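Nucleocapsid (Crimean-congo hemorrhagic fever virus, PDB 4AKL) binds single- and double-stranded RNA, probably packaging the viral genome, and displays sequence-non-specific DNA endonuclease activity. Local coordinates at residues K167-D172 and R428-L433; S171-R176 and H453-S458. All coordinates share one frame; numbering follows the deposited sequence. Where two conformers were deposited one is given.

Contact 1 of 2, residues K167-D172 and R428-L433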
ATOM      1  N   LYS A 167     -16.104  11.238 -11.993  1.00 42.73           N
ATOM      2  CA  LYS A 167     -15.870  10.652 -13.333  1.00 44.23           C
ATOM      3  C   LYS A 167     -14.659  11.270 -14.053  1.00 43.96           C
ATOM      4  O   LYS A 167     -13.928  10.568 -14.775  1.00 44.30           O
ATOM      5  CB  LYS A 167     -17.134  10.693 -14.186  1.00 46.66           C
ATOM      6  CG  LYS A 167     -18.157   9.582 -13.800  1.00 48.92           C
ATOM      7  CD  LYS A 167     -19.390   9.573 -14.677  1.00 52.19           C
ATOM      8  CE  LYS A 167     -20.279   8.293 -14.431  1.00 54.32           C
ATOM      9  NZ  LYS A 167     -21.541   8.304 -15.229  1.00 56.41           N
ATOM     10  N   GLU A 168     -14.420  12.569 -13.841  1.00 44.01           N
ATOM     11  CA  GLU A 168     -13.213  13.229 -14.393  1.00 43.56           C
ATOM     12  C   GLU A 168     -11.933  12.696 -13.737  1.00 41.49           C
ATOM     13  O   GLU A 168     -10.944  12.439 -14.440  1.00 40.84           O
ATOM     14  CB  GLU A 168     -13.291  14.754 -14.252  1.00 44.08           C
ATOM     15  CG  GLU A 168     -12.023  15.489 -14.666  1.00 44.07           C
ATOM     16  CD  GLU A 168     -12.063  16.953 -14.346  1.00 46.49           C
ATOM     17  OE1 GLU A 168     -13.168  17.561 -14.219  1.00 48.04           O
ATOM     18  OE2 GLU A 168     -10.964  17.512 -14.223  1.00 48.06           O
ATOM     19  N   MET A 169     -11.957  12.534 -12.399  1.00 40.41           N
ATOM     20  CA  MET A 169     -10.857  11.919 -11.647  1.00 38.76           C
ATOM     21  C   MET A 169     -10.502  10.556 -12.196  1.00 39.35           C
ATOM     22  O   MET A 169      -9.349  10.306 -12.468  1.00 39.23           O
ATOM     23  CB  MET A 169     -11.158  11.817 -10.145  1.00 37.56           C
ATOM     24  CG  MET A 169     -11.139  13.180  -9.467  1.00 36.18           C
ATOM     25  SD  MET A 169     -11.541  13.126  -7.738  1.00 35.03           S
ATOM     26  CE  MET A 169      -9.957  12.595  -7.082  1.00 30.96           C
ATOM     27  N   LEU A 170     -11.503   9.696 -12.370  1.00 40.69           N
ATOM     28  CA  LEU A 170     -11.317   8.376 -12.984  1.00 41.46           C
ATOM     29  C   LEU A 170     -10.743   8.388 -14.422  1.00 42.61           C
ATOM     30  O   LEU A 170      -9.912   7.523 -14.767  1.00 43.18           O
ATOM     31  CB  LEU A 170     -12.629   7.599 -12.966  1.00 42.60           C
ATOM     32  CG  LEU A 170     -13.032   7.028 -11.613  1.00 42.81           C
ATOM     33  CD1 LEU A 170     -14.468   6.445 -11.723  1.00 44.81           C
ATOM     34  CD2 LEU A 170     -12.057   5.911 -11.204  1.00 42.21           C
ATOM     35  N   SER A 171     -11.171   9.336 -15.250  1.00 43.32           N
ATOM     36  CA  SER A 171     -10.605   9.484 -16.608  1.00 44.21           C
ATOM     37  C   SER A 171      -9.100   9.762 -16.578  1.00 43.22           C
ATOM     38  O   SER A 171      -8.319   9.222 -17.401  1.00 43.21           O
ATOM     39  CB  SER A 171     -11.307  10.610 -17.365  1.00 45.36           C
ATOM     40  OG  SER A 171     -12.715  10.371 -17.442  1.00 46.40           O
ATOM     41  N   ASP A 172      -8.680  10.608 -15.647  1.00 41.84           N
ATOM     42  CA  ASP A 172      -7.269  10.890 -15.536  1.00 41.45           C
ATOM     43  C   ASP A 172      -6.552   9.674 -14.936  1.00 40.96           C
ATOM     44  O   ASP A 172      -5.410   9.374 -15.300  1.00 40.77           O
ATOM     45  CB  ASP A 172      -7.023  12.110 -14.658  1.00 40.42           C
ATOM     46  CG  ASP A 172      -5.560  12.480 -14.604  1.00 38.98           C
ATOM     47  OD1 ASP A 172      -4.950  12.694 -15.675  1.00 40.50           O
ATOM     48  OD2 ASP A 172      -5.048  12.532 -13.503  1.00 36.89           O
ATOM     49  N   ARG A 428     -17.136  13.660  -1.102  1.00 42.04           N
ATOM     50  CA  ARG A 428     -17.224  15.106  -1.294  1.00 42.82           C
ATOM     51  C   ARG A 428     -15.878  15.789  -1.022  1.00 40.93           C
ATOM     52  O   ARG A 428     -15.478  16.671  -1.778  1.00 41.16           O
ATOM     53  CB  ARG A 428     -18.312  15.721  -0.449  1.00 44.17           C
ATOM     54  CG  ARG A 428     -19.689  15.407  -0.995  1.00 48.02           C
ATOM     55  CD  ARG A 428     -20.768  16.073  -0.205  1.00 52.44           C
ATOM     56  NE  ARG A 428     -21.210  15.254   0.937  1.00 56.75           N
ATOM     57  CZ  ARG A 428     -21.223  15.616   2.237  1.00 57.95           C
ATOM     58  NH1 ARG A 428     -20.811  16.814   2.668  1.00 58.27           N
ATOM     59  NH2 ARG A 428     -21.662  14.753   3.124  1.00 59.21           N
ATOM     60  N   THR A 429     -15.200  15.355   0.028  1.00 39.46           N
ATOM     61  CA  THR A 429     -13.986  15.987   0.483  1.00 38.08           C
ATOM     62  C   THR A 429     -12.782  15.677  -0.435  1.00 36.87           C
ATOM     63  O   THR A 429     -11.938  16.562  -0.671  1.00 37.41           O
ATOM     64  CB  THR A 429     -13.698  15.537   1.910  1.00 37.93           C
ATOM     65  OG1 THR A 429     -14.844  15.804   2.723  1.00 38.32           O
ATOM     66  CG2 THR A 429     -12.414  16.221   2.491  1.00 36.36           C
ATOM     67  N   ILE A 430     -12.690  14.436  -0.928  1.00 36.02           N
ATOM     68  CA  ILE A 430     -11.692  14.037  -1.926  1.00 34.99           C
ATOM     69  C   ILE A 430     -11.793  14.899  -3.181  1.00 35.40           C
ATOM     70  O   ILE A 430     -10.811  15.392  -3.672  1.00 34.44           O
ATOM     71  CB  ILE A 430     -11.853  12.548  -2.319  1.00 35.18           C
ATOM     72  CG1 ILE A 430     -11.363  11.628  -1.182  1.00 34.69           C
ATOM     73  CG2 ILE A 430     -11.063  12.208  -3.584  1.00 34.52           C
ATOM     74  CD1 ILE A 430     -11.631  10.110  -1.344  1.00 33.20           C
ATOM     75  N   VAL A 431     -13.017  15.059  -3.677  1.00 36.88           N
ATOM     76  CA  VAL A 431     -13.336  15.832  -4.886  1.00 37.61           C
ATOM     77  C   VAL A 431     -12.983  17.318  -4.728  1.00 37.73           C
ATOM     78  O   VAL A 431     -12.406  17.951  -5.650  1.00 37.36           O
ATOM     79  CB  VAL A 431     -14.869  15.672  -5.243  1.00 39.52           C
ATOM     80  CG1 VAL A 431     -15.348  16.757  -6.118  1.00 40.35           C
ATOM     81  CG2 VAL A 431     -15.114  14.319  -5.857  1.00 39.13           C
ATOM     82  N   LYS A 432     -13.331  17.872  -3.572  1.00 38.01           N
ATOM     83  CA  LYS A 432     -13.074  19.257  -3.324  1.00 38.65           C
ATOM     84  C   LYS A 432     -11.561  19.464  -3.284  1.00 37.13           C
ATOM     85  O   LYS A 432     -11.094  20.483  -3.793  1.00 37.57           O
ATOM     86  CB  LYS A 432     -13.766  19.791  -2.067  1.00 39.33           C
ATOM     87  CG  LYS A 432     -14.230  21.266  -2.221  1.00 43.70           C
ATOM     88  CD  LYS A 432     -15.430  21.330  -3.229  1.00 47.08           C
ATOM     89  CE  LYS A 432     -16.400  22.423  -3.005  1.00 51.12           C
ATOM     90  NZ  LYS A 432     -16.074  23.725  -3.630  1.00 52.26           N
ATOM     91  N   LEU A 433     -10.791  18.504  -2.749  1.00 35.62           N
ATOM     92  CA  LEU A 433      -9.319  18.635  -2.781  1.00 34.75           C
ATOM     93  C   LEU A 433      -8.743  18.557  -4.197  1.00 34.98           C
ATOM     94  O   LEU A 433      -7.780  19.278  -4.523  1.00 34.54           O
ATOM     95  CB  LEU A 433      -8.611  17.622  -1.930  1.00 33.42           C
ATOM     96  CG  LEU A 433      -8.822  17.849  -0.451  1.00 34.72           C
ATOM     97  CD1 LEU A 433      -8.585  16.550   0.298  1.00 32.40           C
ATOM     98  CD2 LEU A 433      -7.924  18.981   0.093  1.00 33.97           C
TER
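M169 on helix 163-181 reaches helix 425-440 with the far end of its side chain: the methyl CE meets CG2 of I430 at 3.7 Å, and the sulfur SD lies 4.2 Å from CG2 of V431. The thioether thus touches methyl branches from two successive residues of one helical turn, crossing the side chain of I430 at about a right angle. Its chain is extended at chi2 (178°) and bends at chi3 (80°), so the stem carries SD straight out from the helix and the last bond turns CE toward I430. A long, unbranched methionine suits this place because it can span the 8.2 Å between the CA atoms of M169 and V431 and still turn its tip onto I430, while the beta-branched I430 and V431 present compact, branched methyl surfaces. Around this first shell, M169 also packs on F434 of the same partner helix and on S451 and L455 of helix 450-460, and V431 touches S165 and V166, one turn earlier on helix 163-181. I430 in turn packs against L454, so helix 450-460 borders both sides of the contact. A salt bridge from E168 to K438 adds a polar tie between the two helices. All three touching residues are buried, and no hydrogen bond crosses between 167-172 and 428-433; these segments meet by dispersion and the hydrophobic effect.

Contact 2 of 2, residues S171-R176 and H453-S458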
ATOM      1  N   SER A 171     -11.171   9.336 -15.250  1.00 43.32           N
ATOM      2  CA  SER A 171     -10.605   9.484 -16.608  1.00 44.21           C
ATOM      3  C   SER A 171      -9.100   9.762 -16.578  1.00 43.22           C
ATOM      4  O   SER A 171      -8.319   9.222 -17.401  1.00 43.21           O
ATOM      5  CB  SER A 171     -11.307  10.610 -17.365  1.00 45.36           C
ATOM      6  OG  SER A 171     -12.715  10.371 -17.442  1.00 46.40           O
ATOM      7  N   ASP A 172      -8.680  10.608 -15.647  1.00 41.84           N
ATOM      8  CA  ASP A 172      -7.269  10.890 -15.536  1.00 41.45           C
ATOM      9  C   ASP A 172      -6.552   9.674 -14.936  1.00 40.96           C
ATOM     10  O   ASP A 172      -5.410   9.374 -15.300  1.00 40.77           O
ATOM     11  CB  ASP A 172      -7.023  12.110 -14.658  1.00 40.42           C
ATOM     12  CG  ASP A 172      -5.560  12.480 -14.604  1.00 38.98           C
ATOM     13  OD1 ASP A 172      -4.950  12.694 -15.675  1.00 40.50           O
ATOM     14  OD2 ASP A 172      -5.048  12.532 -13.503  1.00 36.89           O
ATOM     15  N   MET A 173      -7.219   8.992 -14.014  1.00 41.12           N
ATOM     16  CA  MET A 173      -6.621   7.823 -13.370  1.00 41.41           C
ATOM     17  C   MET A 173      -6.423   6.744 -14.428  1.00 43.36           C
ATOM     18  O   MET A 173      -5.344   6.177 -14.496  1.00 43.81           O
ATOM     19  CB  MET A 173      -7.454   7.333 -12.165  1.00 40.89           C
ATOM     20  CG  MET A 173      -7.489   8.321 -11.016  1.00 40.62           C
ATOM     21  SD  MET A 173      -8.893   8.246  -9.852  1.00 41.15           S
ATOM     22  CE  MET A 173      -8.537   6.738  -8.936  1.00 41.01           C
ATOM     23  N   ILE A 174      -7.440   6.491 -15.264  1.00 45.52           N
ATOM     24  CA  ILE A 174      -7.331   5.490 -16.372  1.00 47.36           C
ATOM     25  C   ILE A 174      -6.302   5.909 -17.434  1.00 48.49           C
ATOM     26  O   ILE A 174      -5.579   5.057 -17.967  1.00 49.27           O
ATOM     27  CB  ILE A 174      -8.708   5.198 -17.046  1.00 49.18           C
ATOM     28  CG1 ILE A 174      -9.705   4.566 -16.044  1.00 49.07           C
ATOM     29  CG2 ILE A 174      -8.563   4.229 -18.280  1.00 50.98           C
ATOM     30  CD1 ILE A 174     -11.184   4.510 -16.561  1.00 50.61           C
ATOM     31  N   ARG A 175      -6.249   7.207 -17.764  1.00 49.09           N
ATOM     32  CA  ARG A 175      -5.175   7.760 -18.603  1.00 49.83           C
ATOM     33  C   ARG A 175      -3.782   7.376 -18.043  1.00 49.48           C
ATOM     34  O   ARG A 175      -2.897   6.971 -18.802  1.00 49.65           O
ATOM     35  CB  ARG A 175      -5.279   9.287 -18.700  1.00 49.66           C
ATOM     36  CG  ARG A 175      -4.168   9.977 -19.537  1.00 49.56           C
ATOM     37  CD  ARG A 175      -4.190  11.480 -19.358  1.00 48.60           C
ATOM     38  NE  ARG A 175      -3.687  11.896 -18.039  1.00 45.43           N
ATOM     39  CZ  ARG A 175      -2.404  12.107 -17.719  1.00 42.94           C
ATOM     40  NH1 ARG A 175      -1.427  11.942 -18.603  1.00 43.36           N
ATOM     41  NH2 ARG A 175      -2.102  12.484 -16.485  1.00 39.37           N
ATOM     42  N   ARG A 176      -3.609   7.516 -16.713  1.00 48.82           N
ATOM     43  CA  ARG A 176      -2.334   7.189 -16.014  1.00 48.63           C
ATOM     44  C   ARG A 176      -2.034   5.691 -16.033  1.00 50.18           C
ATOM     45  O   ARG A 176      -0.936   5.265 -16.371  1.00 50.52           O
ATOM     46  CB  ARG A 176      -2.333   7.707 -14.550  1.00 46.57           C
ATOM     47  CG  ARG A 176      -2.181   9.222 -14.426  1.00 45.46           C
ATOM     48  CD  ARG A 176      -2.572   9.747 -13.003  1.00 43.71           C
ATOM     49  NE  ARG A 176      -2.604  11.203 -13.042  1.00 42.98           N
ATOM     50  CZ  ARG A 176      -1.551  12.004 -12.928  1.00 43.69           C
ATOM     51  NH1 ARG A 176      -0.323  11.509 -12.731  1.00 44.97           N
ATOM     52  NH2 ARG A 176      -1.713  13.324 -13.008  1.00 42.50           N
ATOM     53  N   HIS A 453      -5.187   9.061  -5.346  1.00 35.93           N
ATOM     54  CA  HIS A 453      -4.741   7.934  -4.502  0.50 35.57           C
ATOM     55  C   HIS A 453      -5.849   7.693  -3.454  1.00 35.98           C
ATOM     56  O   HIS A 453      -6.249   6.565  -3.204  1.00 36.44           O
ATOM     57  CB  HIS A 453      -3.369   8.352  -3.901  0.50 34.73           C
ATOM     58  CG  HIS A 453      -2.680   7.349  -3.029  0.50 34.62           C
ATOM     59  ND1 HIS A 453      -2.313   6.083  -3.458  0.50 36.40           N
ATOM     60  CD2 HIS A 453      -2.238   7.456  -1.753  0.50 34.17           C
ATOM     61  CE1 HIS A 453      -1.694   5.452  -2.467  0.50 35.35           C
ATOM     62  NE2 HIS A 453      -1.635   6.264  -1.423  0.50 33.10           N
ATOM     63  N   LEU A 454      -6.341   8.789  -2.850  1.00 35.32           N
ATOM     64  CA  LEU A 454      -7.410   8.670  -1.863  1.00 35.74           C
ATOM     65  C   LEU A 454      -8.704   8.067  -2.461  1.00 36.48           C
ATOM     66  O   LEU A 454      -9.279   7.203  -1.864  1.00 37.29           O
ATOM     67  CB  LEU A 454      -7.722   9.995  -1.197  1.00 35.24           C
ATOM     68  CG  LEU A 454      -6.706  10.560  -0.195  1.00 36.06           C
ATOM     69  CD1 LEU A 454      -7.147  12.024   0.140  1.00 36.43           C
ATOM     70  CD2 LEU A 454      -6.495   9.705   1.112  1.00 34.30           C
ATOM     71  N   LEU A 455      -9.136   8.528  -3.623  1.00 36.81           N
ATOM     72  CA  LEU A 455     -10.320   7.957  -4.291  1.00 37.69           C
ATOM     73  C   LEU A 455     -10.170   6.471  -4.599  1.00 38.52           C
ATOM     74  O   LEU A 455     -11.088   5.678  -4.394  1.00 38.56           O
ATOM     75  CB  LEU A 455     -10.644   8.713  -5.587  1.00 37.98           C
ATOM     76  CG  LEU A 455     -11.919   8.285  -6.359  1.00 38.68           C
ATOM     77  CD1 LEU A 455     -13.149   8.387  -5.497  1.00 39.07           C
ATOM     78  CD2 LEU A 455     -12.101   9.095  -7.655  1.00 39.13           C
ATOM     79  N   HIS A 456      -9.006   6.122  -5.102  1.00 38.54           N
ATOM     80  CA  HIS A 456      -8.672   4.750  -5.462  1.00 39.93           C
ATOM     81  C   HIS A 456      -8.882   3.856  -4.255  1.00 40.04           C
ATOM     82  O   HIS A 456      -9.593   2.883  -4.316  1.00 40.89           O
ATOM     83  CB  HIS A 456      -7.234   4.688  -5.957  1.00 39.59           C
ATOM     84  CG  HIS A 456      -6.834   3.353  -6.448  1.00 41.99           C
ATOM     85  ND1 HIS A 456      -7.184   2.881  -7.698  1.00 47.43           N
ATOM     86  CD2 HIS A 456      -6.120   2.374  -5.858  1.00 44.07           C
ATOM     87  CE1 HIS A 456      -6.699   1.660  -7.848  1.00 48.14           C
ATOM     88  NE2 HIS A 456      -6.042   1.336  -6.748  1.00 46.04           N
ATOM     89  N   GLN A 457      -8.279   4.254  -3.153  1.00 39.61           N
ATOM     90  CA  GLN A 457      -8.391   3.560  -1.892  1.00 40.36           C
ATOM     91  C   GLN A 457      -9.795   3.465  -1.363  1.00 40.84           C
ATOM     92  O   GLN A 457     -10.123   2.465  -0.799  1.00 41.27           O
ATOM     93  CB  GLN A 457      -7.488   4.216  -0.865  1.00 39.77           C
ATOM     94  CG  GLN A 457      -6.047   3.842  -1.206  1.00 42.42           C
ATOM     95  CD  GLN A 457      -5.092   4.566  -0.426  1.00 44.02           C
ATOM     96  OE1 GLN A 457      -5.249   4.740   0.788  1.00 46.09           O
ATOM     97  NE2 GLN A 457      -4.064   5.019  -1.084  1.00 46.71           N
ATOM     98  N   SER A 458     -10.599   4.518  -1.522  1.00 40.66           N
ATOM     99  CA  SER A 458     -11.996   4.440  -1.159  1.00 41.60           C
ATOM    100  C   SER A 458     -12.699   3.462  -2.069  1.00 42.85           C
ATOM    101  O   SER A 458     -13.555   2.740  -1.619  1.00 44.71           O
ATOM    102  CB  SER A 458     -12.687   5.803  -1.270  1.00 41.83           C
ATOM    103  OG  SER A 458     -13.957   5.749  -0.691  1.00 42.11           O
TER
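The thioether of M173 points from helix 163-181 at helix 450-460 and runs obliquely to the side chains of both L455 and H456. Its sulfur SD faces CD2 of L455 at 4.0 Å, while the methyl CE settles against CB of H456 at 3.8 Å and close to that residue's backbone N. CE sits off the edge of the imidazole, near its plane, and touches CB rather than a ring face. With CG of H456 anti to its backbone N (chi1 -175°), CB is the part that meets CE and the ring lies beyond it; a histidine suits this partly exposed border of the contact, where its polar ring need not be buried. A flexible methionine fits here, being able to bend (chi3 72°) over a surface that is part leucine and part backbone. Beside it, D172 is held by its own helix: R175 grips OD1 side-on with NE (2.8 Å) and NH2, OD1 lying in the guanidinium plane, whereas NE of R176 approaches OD2 at 2.8 Å from above the carboxylate plane. R176 also donates to the backbone O of M446. Two arginines probably stabilise the carboxylate of D172 as an anion, despite E452 nearby; the charges are paired within helix 163-181, and no hydrogen bond crosses between the segments, so M173 joins the two helices by apolar contact.

How the contacts relate
After a series of earlier helices, the chain reaches helix 163-181, from which both contacts start. It then runs through more than 250 residues, many of them helical, before helix 425-440 returns to close contact 1; helix 450-460, next in the chain, closes contact 2 a little later. S171 and D172 belong to both first segments, yet the two loops interleave rather than nest, since contact 2 both opens and closes slightly after contact 1. The contact centres are about 8 Å apart, and the two join directly where CD1 of I430 packs 3.7 Å from N of L455. Helix 163-181 is thereby tied to two consecutive C-terminal helices, which also pack on each other.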